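Local coordinates for protein xylosidase (Xanthomonas axonopodis pv. citri, PDB 6XN2) that probably hydrolyses xylose-containing chains as a glycoside hydrolase of family 43, and holds xylose units in its pocket, at residues A[260-265]-A[342-347]; A[173-176]-A[180-183]; A[322-327]-A[354-359]; A[280-285]-A[348-353]; A[145-150]-A[156-161]. All blocks are in the same frame, centred on the assembly; numbering follows the deposited sequence.

Contact 1. Residues A[260-265]-A[342-347]; sequences WVHQHA and LAHAAD
A cluster of three histidines, His262, His264 and His344, joins the edge strand 257-264 of one propeller sheet to the loop that follows strand 336-342. The fold is the five-bladed beta-propeller of family 43. His262 and His264 sit two residues apart on the strand and both point toward the loop. His344 comes from the opposite direction and meets each of them differently.

With His264 it forms an offset face-to-face stack. The centroids are 3.7 Å apart and the planes are only 16° from parallel. The closest atoms are His264 CD2 and His344 CD2, at 3.4 Å. His264 takes part because its CG is turned anti to the backbone N (chi1 172°), which carries the ring over His344. The other face of the His264 ring is covered by Ala265 CB.

With His262 the contact is rim to rim. His262 NE2 and His344 NE2 are 3.1 Å apart and hydrogen-bonded, and either may be the donor. One of these nitrogens must carry a proton and the other offer its lone pair. The bond ties the ring orientations of both residues together. Tyr269 stacks on His262 and meets His344 edge-to-face. Trp318 also meets His344 edge-to-face, so the bond lies among aromatic rings.

The outer end of the cluster is wetter. His264 ND1 bonds to a di(hydroxyethyl)ether molecule, probably from the crystallisation liquor. A water at the edge of the His264 ring, in its plane, lies 2.9 Å from His264 NE2 and donates to Ala345 O, also at 2.9 Å.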
# COMPACT_ATOMS: atom_id res chain seq x y z
N TRP A 260 4.83 1.86 -2.08
CA TRP A 260 5.56 1.23 -0.99
C TRP A 260 7.03 1.41 -1.30
O TRP A 260 7.43 1.33 -2.46
CB TRP A 260 5.21 -0.26 -0.86
CG TRP A 260 5.94 -0.97 0.26
CD1 TRP A 260 7.17 -1.59 0.19
CD2 TRP A 260 5.49 -1.14 1.62
NE1 TRP A 260 7.50 -2.12 1.42
CE2 TRP A 260 6.49 -1.86 2.31
CE3 TRP A 260 4.34 -0.75 2.32
CZ2 TRP A 260 6.38 -2.20 3.66
CZ3 TRP A 260 4.23 -1.08 3.66
CH2 TRP A 260 5.24 -1.81 4.32
N VAL A 261 7.83 1.68 -0.27
CA VAL A 261 9.26 1.83 -0.47
C VAL A 261 10.02 0.95 0.50
O VAL A 261 9.71 0.91 1.69
CB VAL A 261 9.72 3.30 -0.32
CG1 VAL A 261 11.24 3.42 -0.49
CG2 VAL A 261 9.02 4.19 -1.35
N HIS A 262 11.00 0.21 -0.00
CA HIS A 262 11.89 -0.53 0.88
C HIS A 262 13.34 -0.29 0.47
O HIS A 262 13.64 0.08 -0.68
CB HIS A 262 11.54 -2.03 0.91
CG HIS A 262 11.98 -2.79 -0.30
ND1 HIS A 262 11.18 -2.95 -1.42
CD2 HIS A 262 13.12 -3.47 -0.55
CE1 HIS A 262 11.83 -3.68 -2.31
NE2 HIS A 262 13.01 -4.01 -1.81
N GLN A 263 14.24 -0.51 1.40
CA GLN A 263 15.64 -0.35 1.16
C GLN A 263 16.34 -1.69 1.02
O GLN A 263 16.12 -2.57 1.77
CB GLN A 263 16.31 0.42 2.30
CG GLN A 263 16.04 1.90 2.30
CD GLN A 263 16.79 2.62 3.39
OE1 GLN A 263 16.39 2.63 4.49
NE2 GLN A 263 17.88 3.24 3.04
N HIS A 264 17.22 -1.77 0.06
CA HIS A 264 17.98 -2.95 -0.17
C HIS A 264 19.18 -2.61 -0.98
O HIS A 264 19.09 -1.87 -1.93
CB HIS A 264 17.15 -3.97 -0.92
CG HIS A 264 17.93 -5.15 -1.36
ND1 HIS A 264 18.33 -6.12 -0.49
CD2 HIS A 264 18.44 -5.48 -2.56
CE1 HIS A 264 19.02 -7.03 -1.14
NE2 HIS A 264 19.10 -6.66 -2.40
N ALA A 265 20.33 -3.12 -0.58
CA ALA A 265 21.57 -2.93 -1.28
C ALA A 265 21.91 -1.50 -1.63
O ALA A 265 22.38 -1.24 -2.70
CB ALA A 265 21.59 -3.79 -2.52
N LEU A 342 10.05 -13.38 -1.79
CA LEU A 342 10.54 -12.50 -2.81
C LEU A 342 12.04 -12.49 -2.83
O LEU A 342 12.67 -12.54 -1.82
CB LEU A 342 10.01 -11.09 -2.61
CG LEU A 342 10.45 -9.93 -3.46
CD1 LEU A 342 9.39 -8.90 -3.57
CD2 LEU A 342 11.68 -9.29 -2.89
N ALA A 343 12.58 -12.41 -4.02
CA ALA A 343 13.99 -12.41 -4.22
C ALA A 343 14.58 -11.27 -4.99
O ALA A 343 14.10 -10.94 -6.04
CB ALA A 343 14.35 -13.67 -4.94
N HIS A 344 15.67 -10.72 -4.49
CA HIS A 344 16.41 -9.72 -5.20
C HIS A 344 17.53 -10.48 -5.84
O HIS A 344 18.18 -11.26 -5.20
CB HIS A 344 17.05 -8.72 -4.28
CG HIS A 344 16.09 -7.85 -3.58
ND1 HIS A 344 15.54 -8.18 -2.36
CD2 HIS A 344 15.56 -6.66 -3.92
CE1 HIS A 344 14.74 -7.22 -1.98
NE2 HIS A 344 14.72 -6.30 -2.91
N ALA A 345 17.81 -10.20 -7.08
CA ALA A 345 18.89 -10.87 -7.72
C ALA A 345 20.18 -10.11 -7.46
O ALA A 345 20.17 -9.03 -6.95
CB ALA A 345 18.65 -10.96 -9.20
N ALA A 346 21.29 -10.69 -7.85
CA ALA A 346 22.59 -10.07 -7.66
C ALA A 346 22.69 -8.68 -8.25
O ALA A 346 23.39 -7.85 -7.74
CB ALA A 346 23.65 -10.95 -8.25
N ASP A 347 21.93 -8.41 -9.29
CA ASP A 347 21.98 -7.11 -9.96
C ASP A 347 20.92 -6.16 -9.41
O ASP A 347 20.64 -5.11 -9.99
CB ASP A 347 21.81 -7.29 -11.47
CG ASP A 347 20.43 -7.80 -11.85
OD1 ASP A 347 19.70 -8.30 -10.98
OD2 ASP A 347 20.08 -7.70 -13.05
O HOH W 1 20.63 -7.16 -4.81

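Contact 2. Residues A[173-176]-A[180-183]; sequences VLAD and AHYL
Leu174 and Tyr182 form the hydrogen-bonded pair of the beta hairpin made by strands 172-175 and 181-185. The hairpin belongs to the propeller; strand 172-175 is outermost in its sheet, and Leu174 packs on Val261 of strand 257-264. Leu174 N donates to Tyr182 O at 2.9 Å, and Tyr182 N returns a bond to Leu174 O at 3.0 Å. The same two carbonyls receive CA-H...O contacts, Tyr182 O from Val173 CA and Leu174 O from His181 CA. At the turn end Asp176 N donates to Ala180 O at 2.9 Å, and a water donates to both Asp176 O and Ala180 O.

Val173, Ala175, His181 and Leu183 share one face. Val173 CG2 meets Leu183 CD1 at 3.6 Å, and Val173 CG1 touches the His181 ring at its edge. The Ala175 methyl packs on that ring, CB 3.6 Å from His181 NE2. The ring swings back over the partner strand because CG stands beside the backbone N (chi1 -77°). On the other face Leu174 CD2 only grazes Tyr182 CD1, at 4.5 Å.

Asp176 OD2 packs 3.7 Å from Tyr182 CE1. The polar link between them is a water, bonded to Tyr182 OH and weakly to Asp176 OD2. The stronger partner of that oxygen is Tyr268 OH, while Asp176 OD1 accepts from Asp178 N. Both carboxylate oxygens are therefore engaged, which should hold Asp176 in place where the hairpin turns.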
# COMPACT_ATOMS: atom_id res chain seq x y z
N VAL A 173 4.67 4.45 5.22
CA VAL A 173 5.69 5.14 5.99
C VAL A 173 6.99 4.33 6.03
O VAL A 173 7.03 3.23 6.60
CB VAL A 173 5.23 5.44 7.41
CG1 VAL A 173 6.37 6.06 8.21
CG2 VAL A 173 4.04 6.37 7.38
N LEU A 174 8.03 4.88 5.42
CA LEU A 174 9.32 4.22 5.38
C LEU A 174 10.19 4.61 6.57
O LEU A 174 10.49 5.79 6.77
CB LEU A 174 10.05 4.56 4.07
CG LEU A 174 11.55 4.23 4.05
CD1 LEU A 174 11.77 2.73 4.11
CD2 LEU A 174 12.24 4.85 2.85
N ALA A 175 10.62 3.60 7.31
CA ALA A 175 11.58 3.80 8.39
C ALA A 175 12.95 3.68 7.73
O ALA A 175 13.42 2.58 7.58
CB ALA A 175 11.39 2.77 9.47
N ASP A 176 13.57 4.81 7.41
CA ASP A 176 14.86 4.82 6.72
C ASP A 176 15.94 4.31 7.67
O ASP A 176 15.81 4.46 8.88
CB ASP A 176 15.19 6.22 6.21
CG ASP A 176 16.32 6.23 5.18
OD1 ASP A 176 17.42 5.70 5.47
OD2 ASP A 176 16.10 6.76 4.07
N ALA A 180 15.33 8.57 9.81
CA ALA A 180 14.20 9.36 9.43
C ALA A 180 13.03 8.51 8.99
O ALA A 180 13.20 7.37 8.69
CB ALA A 180 14.58 10.31 8.33
N HIS A 181 11.86 9.11 8.98
CA HIS A 181 10.67 8.46 8.51
C HIS A 181 10.08 9.29 7.39
O HIS A 181 10.02 10.47 7.48
CB HIS A 181 9.63 8.26 9.60
CG HIS A 181 9.91 7.13 10.53
ND1 HIS A 181 10.66 7.28 11.66
CD2 HIS A 181 9.47 5.86 10.54
CE1 HIS A 181 10.73 6.13 12.30
NE2 HIS A 181 10.01 5.26 11.65
N TYR A 182 9.66 8.64 6.32
CA TYR A 182 9.08 9.32 5.19
C TYR A 182 7.70 8.80 4.89
O TYR A 182 7.48 7.64 4.88
CB TYR A 182 9.93 9.15 3.94
CG TYR A 182 11.32 9.72 4.01
CD1 TYR A 182 12.35 8.99 4.49
CD2 TYR A 182 11.58 10.97 3.58
CE1 TYR A 182 13.61 9.51 4.57
CE2 TYR A 182 12.83 11.49 3.64
CZ TYR A 182 13.84 10.77 4.15
OH TYR A 182 15.10 11.28 4.20
N LEU A 183 6.77 9.69 4.66
CA LEU A 183 5.42 9.30 4.31
C LEU A 183 5.22 9.39 2.80
O LEU A 183 5.52 10.42 2.19
CB LEU A 183 4.39 10.17 5.04
CG LEU A 183 2.92 9.96 4.60
CD1 LEU A 183 2.41 8.57 4.98
CD2 LEU A 183 2.04 11.06 5.19
O HOH W 2 13.87 5.23 10.65
O HOH W 3 17.04 9.21 4.32

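Contact 3. Residues A[322-327]-A[354-359]; sequences YHDSVL and YPYGED
Pro355 and Tyr356 are the central residues of a type I turn from Tyr354 to Gly357, which faces Tyr322 and Asp324 with Asp324 CA 9.1 Å from Pro355 CA. The backbones do not pair; side chains and one water bridge the gap.

Tyr356 reaches across, and its hydroxyl donates to Asp324 OD2. Tyr356 OH and Asp324 OD2 are 2.7 Å apart. The hydroxyl comes to the anti side of the oxygen, 32° out of the carboxylate plane. That plane and the ring are nearly parallel, at 16°. Asp324 can meet it because its CG lies between the backbone N and the carbonyl carbon (chi1 67°).

Asp324 OD2 also forms a salt bridge with Lys338 NZ, and Tyr356 OH accepts from Val303 N. The lysine probably keeps the buried carboxylate ionised.

Apolar contacts flank this group. Val326 CG2 lies 4.0 Å from Tyr356 CE1, and Tyr322 CE2 is 4.0 Å from Pro355 CB. A water links Tyr322 OH to Pro355 O, donating to the carbonyl. Tyr322 OH also bonds to Ser39 OG.

The second carboxylate oxygen, Asp324 OD1, accepts from Val326 N at 3.1 Å, an Asx turn at the end of strand 317-324. The arrangement fixes the chain after strand 336-342 against the propeller blade of strands 310-314, 317-324 and 336-342.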
# COMPACT_ATOMS: atom_id res chain seq x y z
N TYR A 322 0.47 -9.43 -0.48
CA TYR A 322 -0.45 -8.92 -1.49
C TYR A 322 -1.84 -9.42 -1.17
O TYR A 322 -2.05 -10.00 -0.10
CB TYR A 322 -0.01 -9.34 -2.89
CG TYR A 322 0.04 -10.84 -3.13
CD1 TYR A 322 1.06 -11.62 -2.60
CD2 TYR A 322 -0.93 -11.47 -3.91
CE1 TYR A 322 1.10 -12.99 -2.81
CE2 TYR A 322 -0.90 -12.84 -4.13
CZ TYR A 322 0.12 -13.59 -3.58
OH TYR A 322 0.16 -14.95 -3.79
N HIS A 323 -2.79 -9.19 -2.06
CA HIS A 323 -4.12 -9.74 -1.87
C HIS A 323 -4.78 -10.15 -3.18
O HIS A 323 -4.33 -9.76 -4.27
CB HIS A 323 -5.02 -8.75 -1.11
CG HIS A 323 -5.43 -7.54 -1.90
ND1 HIS A 323 -5.15 -6.25 -1.48
CD2 HIS A 323 -6.12 -7.41 -3.06
CE1 HIS A 323 -5.64 -5.39 -2.36
NE2 HIS A 323 -6.23 -6.07 -3.33
N ASP A 324 -5.83 -10.96 -3.09
CA ASP A 324 -6.70 -11.17 -4.24
C ASP A 324 -8.11 -11.49 -3.78
O ASP A 324 -8.41 -11.47 -2.58
CB ASP A 324 -6.15 -12.26 -5.18
CG ASP A 324 -6.15 -13.67 -4.57
OD1 ASP A 324 -6.92 -13.97 -3.64
OD2 ASP A 324 -5.36 -14.50 -5.08
N SER A 325 -8.97 -11.80 -4.74
CA SER A 325 -10.38 -11.99 -4.44
C SER A 325 -10.83 -13.44 -4.62
O SER A 325 -12.01 -13.69 -4.85
CB SER A 325 -11.22 -11.07 -5.33
OG SER A 325 -11.02 -9.71 -5.00
N VAL A 326 -9.90 -14.38 -4.52
CA VAL A 326 -10.22 -15.78 -4.78
C VAL A 326 -11.14 -16.34 -3.70
O VAL A 326 -12.14 -16.99 -4.01
CB VAL A 326 -8.95 -16.64 -4.90
CG1 VAL A 326 -9.30 -18.13 -4.92
CG2 VAL A 326 -8.18 -16.27 -6.16
N LEU A 327 -10.82 -16.05 -2.44
CA LEU A 327 -11.61 -16.53 -1.31
C LEU A 327 -13.09 -16.17 -1.43
O LEU A 327 -13.96 -16.98 -1.11
CB LEU A 327 -11.04 -15.97 -0.00
CG LEU A 327 -11.78 -16.26 1.30
CD1 LEU A 327 -11.82 -17.76 1.61
CD2 LEU A 327 -11.13 -15.50 2.45
N TYR A 354 4.32 -14.61 -10.00
CA TYR A 354 3.10 -14.98 -10.68
C TYR A 354 2.26 -15.66 -9.64
O TYR A 354 2.55 -16.74 -9.27
CB TYR A 354 3.43 -15.86 -11.88
CG TYR A 354 4.15 -15.12 -12.98
CD1 TYR A 354 5.49 -15.01 -12.98
CD2 TYR A 354 3.47 -14.49 -13.97
CE1 TYR A 354 6.14 -14.31 -13.95
CE2 TYR A 354 4.12 -13.79 -14.94
CZ TYR A 354 5.46 -13.71 -14.92
OH TYR A 354 6.13 -13.03 -15.87
N PRO A 355 1.19 -15.02 -9.21
CA PRO A 355 0.39 -15.47 -8.07
C PRO A 355 -0.41 -16.76 -8.30
O PRO A 355 -0.89 -17.33 -7.34
CB PRO A 355 -0.56 -14.29 -7.82
CG PRO A 355 -0.63 -13.57 -9.12
CD PRO A 355 0.72 -13.73 -9.75
N TYR A 356 -0.55 -17.19 -9.55
CA TYR A 356 -1.25 -18.44 -9.85
C TYR A 356 -0.37 -19.32 -10.71
O TYR A 356 -0.86 -20.25 -11.34
CB TYR A 356 -2.61 -18.15 -10.52
CG TYR A 356 -3.31 -17.03 -9.80
CD1 TYR A 356 -3.89 -17.25 -8.55
CD2 TYR A 356 -3.35 -15.75 -10.33
CE1 TYR A 356 -4.50 -16.22 -7.85
CE2 TYR A 356 -3.95 -14.71 -9.63
CZ TYR A 356 -4.53 -14.96 -8.40
OH TYR A 356 -5.13 -13.93 -7.71
N GLY A 357 0.93 -19.05 -10.70
CA GLY A 357 1.88 -19.75 -11.55
C GLY A 357 2.12 -18.98 -12.84
O GLY A 357 1.25 -18.26 -13.34
N GLU A 358 3.32 -19.12 -13.40
CA GLU A 358 3.65 -18.39 -14.62
C GLU A 358 2.86 -18.94 -15.81
O GLU A 358 2.60 -18.22 -16.76
CB GLU A 358 5.15 -18.43 -14.90
CG GLU A 358 5.53 -17.71 -16.19
CD GLU A 358 7.03 -17.48 -16.34
OE1 GLU A 358 7.77 -17.66 -15.35
OE2 GLU A 358 7.46 -17.13 -17.46
N ASP A 359 2.47 -20.20 -15.73
CA ASP A 359 1.75 -20.85 -16.83
C ASP A 359 0.25 -20.53 -16.81
O ASP A 359 -0.48 -20.92 -17.72
CB ASP A 359 1.94 -22.36 -16.79
CG ASP A 359 3.36 -22.78 -17.13
OD1 ASP A 359 4.12 -21.94 -17.67
OD2 ASP A 359 3.71 -23.95 -16.87
O HOH W 4 -1.79 -16.63 -4.85

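Contact 4. Residues A[280-285]-A[348-353]; sequences ICYATS and GTIATI
Tyr282 turns its CG between the backbone N and the carbonyl carbon (chi1 76°), which sends the ring away from strand 280-285 toward the loop 348-353. The strand lies between strands 267-273 and 292-299 in a propeller blade. Ile350 answers with CG1 beside its own backbone N (chi1 -56°), and its side chain lies over one face of the tyrosine ring.

The polar bond is at the end of the ring. Ile350 N donates to Tyr282 OH over 2.7 Å, and the N-H points almost straight at the oxygen (166°). This is a short bond, made by a backbone amide in a loop without regular secondary structure. Thr349 sits next to it. Tyr282 OH is 3.3 Å from Thr349 CA, which lies near the ring plane at its edge, and 3.4 Å from Thr349 CB. The hydroxyl is thus packed against the backbone just before the bonded amide.

Ile350 supplies the apolar part. Its CB is 3.9 Å from Tyr282 CZ, and its CD1 stands over the same ring, offset toward the rim. The two side chains cross at a slant. Tyr282 CE1 also comes within 3.7 Å of Ile350 O.

Nearby bonds hold the same loop. Gly348 O accepts from Tyr269 OH, Thr349 OG1 bonds to Asp347 OD1, and Thr352 OG1 bonds to Val297 O. The Tyr282 ring itself rests beside Tyr269 and Ser271. One phenol thus gives a buried amide N-H its acceptor and Ile350 a flat apolar surface, so loop and blade are joined by polar and apolar contact at once.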
# COMPACT_ATOMS: atom_id res chain seq x y z
N ILE A 280 1.85 -4.89 -10.00
CA ILE A 280 2.63 -4.20 -9.05
C ILE A 280 3.93 -4.03 -9.79
O ILE A 280 4.53 -4.97 -10.19
CB ILE A 280 2.91 -4.93 -7.75
CG1 ILE A 280 1.64 -5.29 -7.04
CG2 ILE A 280 3.71 -4.03 -6.85
CD1 ILE A 280 0.80 -4.12 -6.68
N CYS A 281 4.32 -2.80 -10.04
CA CYS A 281 5.57 -2.49 -10.70
C CYS A 281 6.57 -1.91 -9.72
O CYS A 281 6.21 -1.56 -8.69
CB CYS A 281 5.34 -1.49 -11.80
SG CYS A 281 4.54 -2.17 -13.24
N TYR A 282 7.83 -1.84 -10.05
CA TYR A 282 8.78 -1.20 -9.15
C TYR A 282 9.80 -0.38 -9.92
O TYR A 282 10.02 -0.58 -11.12
CB TYR A 282 9.47 -2.23 -8.24
CG TYR A 282 10.56 -3.05 -8.90
CD1 TYR A 282 10.24 -4.06 -9.81
CD2 TYR A 282 11.90 -2.85 -8.60
CE1 TYR A 282 11.23 -4.82 -10.41
CE2 TYR A 282 12.89 -3.60 -9.19
CZ TYR A 282 12.55 -4.59 -10.09
OH TYR A 282 13.53 -5.34 -10.70
N ALA A 283 10.38 0.57 -9.21
CA ALA A 283 11.40 1.47 -9.73
C ALA A 283 12.43 1.72 -8.63
O ALA A 283 12.14 1.52 -7.45
CB ALA A 283 10.77 2.78 -10.18
N THR A 284 13.62 2.13 -9.04
CA THR A 284 14.69 2.33 -8.04
C THR A 284 15.30 3.73 -8.06
O THR A 284 15.25 4.35 -9.07
CB THR A 284 15.78 1.27 -8.15
OG1 THR A 284 16.22 1.33 -9.49
CG2 THR A 284 15.28 -0.12 -7.86
N SER A 285 15.86 4.14 -6.93
CA SER A 285 16.54 5.44 -6.77
C SER A 285 17.63 5.36 -5.70
O SER A 285 17.67 4.40 -4.97
CB SER A 285 15.58 6.49 -6.40
OG SER A 285 16.23 7.74 -6.36
N GLY A 348 20.32 -6.49 -8.28
CA GLY A 348 19.34 -5.66 -7.64
C GLY A 348 17.94 -5.81 -8.13
O GLY A 348 17.05 -5.37 -7.51
N THR A 349 17.74 -6.43 -9.25
CA THR A 349 16.42 -6.60 -9.81
C THR A 349 15.55 -7.59 -9.06
O THR A 349 16.04 -8.42 -8.37
CB THR A 349 16.46 -6.99 -11.29
OG1 THR A 349 17.06 -8.27 -11.45
CG2 THR A 349 17.20 -6.00 -12.03
N ILE A 350 14.25 -7.50 -9.24
CA ILE A 350 13.33 -8.38 -8.58
C ILE A 350 12.49 -9.11 -9.59
O ILE A 350 11.81 -8.51 -10.35
CB ILE A 350 12.41 -7.64 -7.62
CG1 ILE A 350 13.20 -6.85 -6.62
CG2 ILE A 350 11.53 -8.60 -6.89
CD1 ILE A 350 12.38 -5.99 -5.72
N ALA A 351 12.54 -10.41 -9.55
CA ALA A 351 11.81 -11.24 -10.47
C ALA A 351 10.32 -11.18 -10.29
O ALA A 351 9.83 -11.09 -9.22
CB ALA A 351 12.30 -12.66 -10.34
N THR A 352 9.60 -11.24 -11.38
CA THR A 352 8.18 -11.20 -11.32
C THR A 352 7.59 -12.38 -10.57
O THR A 352 7.96 -13.50 -10.75
CB THR A 352 7.58 -11.14 -12.73
OG1 THR A 352 8.16 -10.09 -13.46
CG2 THR A 352 6.16 -10.90 -12.68
N ILE A 353 6.65 -12.09 -9.70
CA ILE A 353 5.96 -13.12 -8.98
C ILE A 353 4.63 -13.36 -9.69
O ILE A 353 3.95 -12.45 -9.97
CB ILE A 353 5.72 -12.70 -7.54
CG1 ILE A 353 7.04 -12.40 -6.87
CG2 ILE A 353 4.97 -13.76 -6.79
CD1 ILE A 353 6.96 -12.10 -5.41

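Contact 5. Residues A[145-150]-A[156-161]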
# COMPACT_ATOMS: atom_id res chain seq x y z
N GLY A 145 -5.12 10.31 8.20
CA GLY A 145 -5.03 10.55 9.63
C GLY A 145 -4.03 9.61 10.27
O GLY A 145 -3.52 8.70 9.63
N VAL A 146 -3.73 9.84 11.54
CA VAL A 146 -2.86 8.94 12.26
C VAL A 146 -3.46 8.63 13.64
O VAL A 146 -4.22 9.44 14.20
CB VAL A 146 -1.41 9.51 12.38
CG1 VAL A 146 -1.38 10.76 13.25
CG2 VAL A 146 -0.43 8.46 12.91
N ALA A 147 -3.14 7.46 14.17
CA ALA A 147 -3.58 7.04 15.49
C ALA A 147 -2.38 6.50 16.27
O ALA A 147 -1.49 5.87 15.70
CB ALA A 147 -4.67 5.99 15.38
N VAL A 148 -2.35 6.75 17.57
CA VAL A 148 -1.17 6.43 18.37
C VAL A 148 -1.46 5.35 19.42
O VAL A 148 -2.53 5.34 20.04
CB VAL A 148 -0.62 7.70 19.07
CG1 VAL A 148 0.79 7.46 19.59
CG2 VAL A 148 -0.64 8.87 18.09
N GLY A 149 -0.50 4.49 19.62
CA GLY A 149 -0.56 3.43 20.59
C GLY A 149 0.77 3.18 21.25
O GLY A 149 1.76 3.66 20.81
N ASP A 150 0.75 2.42 22.32
CA ASP A 150 1.95 2.11 23.05
C ASP A 150 2.48 0.72 22.73
O ASP A 150 3.48 0.31 23.24
CB ASP A 150 1.71 2.27 24.54
CG ASP A 150 1.65 3.69 24.95
OD1 ASP A 150 2.55 4.43 24.64
OD2 ASP A 150 0.70 4.05 25.59
N PHE A 156 -5.20 1.92 19.24
CA PHE A 156 -4.71 3.19 18.83
C PHE A 156 -5.74 4.25 19.05
O PHE A 156 -6.89 4.05 18.79
CB PHE A 156 -4.33 3.15 17.35
CG PHE A 156 -3.29 2.13 17.03
CD1 PHE A 156 -3.65 0.85 16.70
CD2 PHE A 156 -1.97 2.44 17.07
CE1 PHE A 156 -2.70 -0.08 16.43
CE2 PHE A 156 -1.03 1.51 16.80
CZ PHE A 156 -1.38 0.24 16.48
N VAL A 157 -5.31 5.39 19.55
CA VAL A 157 -6.17 6.50 19.76
C VAL A 157 -5.93 7.44 18.61
O VAL A 157 -4.88 7.97 18.48
CB VAL A 157 -5.86 7.19 21.08
CG1 VAL A 157 -6.75 8.35 21.29
CG2 VAL A 157 -6.01 6.20 22.20
N ALA A 158 -6.95 7.63 17.79
CA ALA A 158 -6.82 8.47 16.59
C ALA A 158 -6.78 9.94 16.97
O ALA A 158 -7.44 10.32 17.89
CB ALA A 158 -7.96 8.20 15.66
N GLU A 159 -6.03 10.72 16.21
CA GLU A 159 -6.00 12.15 16.38
C GLU A 159 -7.32 12.71 15.89
O GLU A 159 -7.93 12.19 15.00
CB GLU A 159 -4.86 12.76 15.59
CG GLU A 159 -3.49 12.41 16.11
CD GLU A 159 -3.16 13.06 17.43
OE1 GLU A 159 -3.54 14.20 17.62
OE2 GLU A 159 -2.50 12.43 18.27
N PRO A 160 -7.77 13.80 16.50
CA PRO A 160 -9.02 14.46 16.15
C PRO A 160 -9.08 15.00 14.74
O PRO A 160 -10.12 15.06 14.20
CB PRO A 160 -9.07 15.60 17.13
CG PRO A 160 -7.70 15.78 17.60
CD PRO A 160 -7.13 14.44 17.64
N GLN A 161 -7.95 15.41 14.20
CA GLN A 161 -7.88 15.95 12.84
C GLN A 161 -6.91 15.13 11.99
O GLN A 161 -6.04 14.45 12.55
CB GLN A 161 -7.43 17.42 12.87
CG GLN A 161 -8.48 18.37 13.41
CD GLN A 161 -7.88 19.65 13.96
OE1 GLN A 161 -6.82 20.12 13.51
NE2 GLN A 161 -8.57 20.24 14.93
O HOH W 5 -6.88 10.56 13.03
O HOH W 6 -4.12 12.59 12.07
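Glu159 runs alongside Val146 at the open end of a beta hairpin formed by strands 142-149 and 157-158. Its CB lies 3.7 Å from Val146 O. CG comes next, close to that same carbonyl and 3.9 Å from Val146 CG1, and the two side chains point the same way. The chain then bends about the CB-CG bond (chi2 -71°) and turns the carboxylate back along the strand. At the tip, Glu159 OE2 ends 4.0 Å from Val148 CG2, a contact with a methyl group and not a polar bond.

The backbone beneath carries the bonds. Glu159 N donates to Val146 O at 3.0 Å, nearly straight at 175°. Val148 and Val157 form the hydrogen-bonded pair. Val157 N to Val148 O is 2.8 Å, and Val148 N to Val157 O is 3.0 Å, its donor standing 50° out of the carbonyl plane.

Ala147 and Ala158 form the non-hydrogen-bonded pair. They pack closely, with CA atoms 3.7 Å apart. On their side Ala147 CB meets Phe156 CB at 3.5 Å. The Phe156 ring extends past Gly149 N toward Thr129 of strand 128-136 and Val104 of strand 99-106 in another sheet.

Two waters add to the direct bond at the Glu159 end. One donates to both Val146 O and Glu159 O. The other accepts from Val146 N and donates to Gln161 O. Val146 O thus receives a backbone N-H and a water. The outermost strand of a four-stranded antiparallel propeller blade is held by three backbone bonds, small apolar groups and bridging water.

In the fold
Contacts 1 and 4 are neighbours, with centres about 7 Å apart. Both bind the loop after strand 336-342 to one sheet, and Ile350 touches His344 and Leu342. Contact 2 lies in the part of the same continuous sheet that begins with strand 172-175, and meets contact 1 where Gln263 packs on Asp176. Contact 3 fixes the next part of the C-terminal chain. Contact 5 is apart, its centre about 18 Å from that of contact 2. The calcium ion is about 9 Å from the side chain of Leu183. The strand of contact 3 reaches the xylose pocket through His323, on the side away from the contact: it bonds to Asp50 N and touches His308 and Arg335, three pocket residues.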